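Aromatic-amino-acid aminotransferase (Burkholderia pseudomallei, PDB 4F4E) probably catalyses pyridoxal phosphate-dependent transfer of amino groups between aromatic amino acids such as tyrosine and 2-oxoglutarate, working as a homodimer. Local coordinates at residues A[230-235]-A[260-265]. Sequence-based numbering, arbitrary orientation. Where two conformers were deposited one is given.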
loop_
_atom_site.group_PDB
_atom_site.type_symbol
_atom_site.label_atom_id
_atom_site.label_comp_id
_atom_site.label_asym_id
_atom_site.label_seq_id
_atom_site.Cartn_x
_atom_site.Cartn_y
_atom_site.Cartn_z
ATOM N N VAL A 230 -10.151 -13.872 19.747
ATOM C CA VAL A 230 -10.432 -13.265 18.444
ATOM C C VAL A 230 -9.570 -13.998 17.445
ATOM O O VAL A 230 -8.346 -13.834 17.415
ATOM C CB VAL A 230 -10.097 -11.762 18.444
ATOM C CG1 VAL A 230 -10.319 -11.179 17.027
ATOM C CG2 VAL A 230 -10.903 -11.036 19.530
ATOM N N PRO A 231 -10.193 -14.841 16.608
ATOM C CA PRO A 231 -9.404 -15.579 15.623
ATOM C C PRO A 231 -9.050 -14.690 14.428
ATOM O O PRO A 231 -9.917 -14.028 13.865
ATOM C CB PRO A 231 -10.327 -16.710 15.199
ATOM C CG PRO A 231 -11.694 -16.143 15.369
ATOM C CD PRO A 231 -11.625 -15.148 16.514
ATOM N N PHE A 232 -7.782 -14.745 14.056
ATOM C CA PHE A 232 -7.276 -13.999 12.935
ATOM C C PHE A 232 -6.692 -15.023 11.988
ATOM O O PHE A 232 -5.526 -15.454 12.110
ATOM C CB PHE A 232 -6.264 -12.890 13.360
ATOM C CG PHE A 232 -6.170 -11.735 12.369
ATOM C CD1 PHE A 232 -6.287 -11.943 10.982
ATOM C CD2 PHE A 232 -5.926 -10.464 12.813
ATOM C CE1 PHE A 232 -6.213 -10.862 10.080
ATOM C CE2 PHE A 232 -5.849 -9.380 11.911
ATOM C CZ PHE A 232 -6.009 -9.580 10.553
ATOM N N LEU A 233 -7.505 -15.457 11.018
ATOM C CA LEU A 233 -7.034 -16.472 10.075
ATOM C C LEU A 233 -6.180 -15.798 9.000
ATOM O O LEU A 233 -6.505 -14.700 8.515
ATOM C CB LEU A 233 -8.220 -17.234 9.467
ATOM C CG LEU A 233 -8.937 -18.161 10.457
ATOM C CD1 LEU A 233 -10.354 -18.419 10.008
ATOM C CD2 LEU A 233 -8.178 -19.487 10.586
ATOM N N ASP A 234 -5.079 -16.446 8.629
ATOM C CA ASP A 234 -4.174 -15.981 7.573
ATOM C C ASP A 234 -4.122 -17.096 6.536
ATOM O O ASP A 234 -3.619 -18.213 6.798
ATOM C CB ASP A 234 -2.786 -15.749 8.150
ATOM C CG ASP A 234 -1.782 -15.232 7.133
ATOM O OD1 ASP A 234 -2.001 -15.390 5.900
ATOM O OD2 ASP A 234 -0.735 -14.671 7.567
ATOM N N ILE A 235 -4.763 -16.819 5.398
ATOM C CA ILE A 235 -4.915 -17.776 4.279
ATOM C C ILE A 235 -4.187 -17.248 3.036
ATOM O O ILE A 235 -4.735 -16.534 2.189
ATOM C CB ILE A 235 -6.397 -18.155 4.038
ATOM C CG1 ILE A 235 -6.530 -19.307 3.021
ATOM C CG2 ILE A 235 -7.260 -16.912 3.700
ATOM C CD1 ILE A 235 -7.962 -19.914 2.951
ATOM N N ASN A 260 -17.007 -13.501 15.633
ATOM C CA ASN A 260 -16.358 -12.441 14.913
ATOM C C ASN A 260 -14.967 -12.959 14.551
ATOM O O ASN A 260 -14.233 -13.453 15.449
ATOM C CB ASN A 260 -16.295 -11.201 15.753
ATOM C CG ASN A 260 -17.694 -10.682 16.104
ATOM O OD1 ASN A 260 -17.973 -10.420 17.248
ATOM N ND2 ASN A 260 -18.580 -10.579 15.114
ATOM N N VAL A 261 -14.659 -12.951 13.258
ATOM C CA VAL A 261 -13.470 -13.600 12.718
ATOM C C VAL A 261 -12.815 -12.589 11.805
ATOM O O VAL A 261 -13.505 -11.924 11.027
ATOM C CB VAL A 261 -13.811 -14.860 11.866
ATOM C CG1 VAL A 261 -12.533 -15.559 11.386
ATOM C CG2 VAL A 261 -14.700 -15.843 12.627
ATOM N N PHE A 262 -11.504 -12.445 11.913
ATOM C CA PHE A 262 -10.702 -11.680 10.960
ATOM C C PHE A 262 -10.017 -12.656 10.020
ATOM O O PHE A 262 -9.577 -13.721 10.470
ATOM C CB PHE A 262 -9.645 -10.851 11.688
ATOM C CG PHE A 262 -10.194 -9.629 12.377
ATOM C CD1 PHE A 262 -11.025 -9.749 13.451
ATOM C CD2 PHE A 262 -9.817 -8.378 11.970
ATOM C CE1 PHE A 262 -11.512 -8.649 14.099
ATOM C CE2 PHE A 262 -10.303 -7.266 12.601
ATOM C CZ PHE A 262 -11.146 -7.396 13.675
ATOM N N VAL A 263 -9.947 -12.318 8.723
ATOM C CA VAL A 263 -9.299 -13.162 7.723
ATOM C C VAL A 263 -8.430 -12.311 6.824
ATOM O O VAL A 263 -8.944 -11.455 6.099
ATOM C CB VAL A 263 -10.299 -13.900 6.811
ATOM C CG1 VAL A 263 -9.560 -14.844 5.869
ATOM C CG2 VAL A 263 -11.335 -14.688 7.658
ATOM N N SER A 264 -7.119 -12.529 6.868
ATOM C CA SER A 264 -6.233 -11.958 5.854
ATOM C C SER A 264 -6.065 -13.019 4.770
ATOM O O SER A 264 -5.654 -14.162 5.068
ATOM C CB SER A 264 -4.862 -11.630 6.412
ATOM O OG SER A 264 -3.926 -11.516 5.333
ATOM N N SER A 265 -6.407 -12.659 3.546
ATOM C CA SER A 265 -6.198 -13.511 2.405
ATOM C C SER A 265 -5.249 -12.847 1.373
ATOM O O SER A 265 -5.153 -11.614 1.303
ATOM C CB SER A 265 -7.520 -13.925 1.756
ATOM O OG SER A 265 -8.211 -12.863 1.178
HETATM O O HOH W 1 -2.583 -13.759 3.779
#
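Segments 230-235 and 260-265 run as neighbouring parallel strands in the central mixed sheet of a class I aminotransferase, the two strands of a beta-alpha-beta crossover whose connection carries helix 249-256. Four backbone hydrogen bonds zip them together: Phe-262 N to Pro-231 O, Leu-233 N to Phe-262 O, Ser-264 N to Leu-233 O, and Ile-235 N to Ser-264 O, the last at 2.8 Å and nearly straight (172°). Phe-262 and Ser-264 thus each use both N and O toward the 230-235 strand, whose other edge bonds to strand 197-201.

On the face turned to helix 125-140, Phe-232 leans over the neighbouring strand. With its CG anti to the backbone N (chi1 -155°), the ring swings across until Phe-262 CB sits over its centre in a CH-pi contact, 3.6 Å from the centroid. The edge of the same ring meets the backbone, Phe-232 CE1 lying 3.7 Å from Ser-264 N. The Phe-262 ring turns instead toward the start of the pair, where its CD1 packs against Val-230 CG1 at 3.9 Å; Leu-24 of the second subunit packs on both residues.

The other face is largely aliphatic. In one of its two conformers Leu-233 brings CD1 back to Val-261 CG1 (3.9 Å), and both residues touch Phe-254 of the crossover helix. Further along, Ile-235 CG2 touches both Val-263 CG1 and Ser-265 CB, with Leu-105 of helix 95-106 against all three side chains.

Toward its C-terminal end strand 230-235 reaches the cofactor: Asp-234 OD2 accepts a hydrogen bond from His-156 NE2 and lies close to N1 of the pyridoxal phosphate carried by the lysine at position 269. Ser-264 OG is hydrogen-bonded to Gly-126 O and also accepts from a water at 3.0 Å, which donates its other hydrogen bond, of 2.7 Å, to Asp-234 OD1.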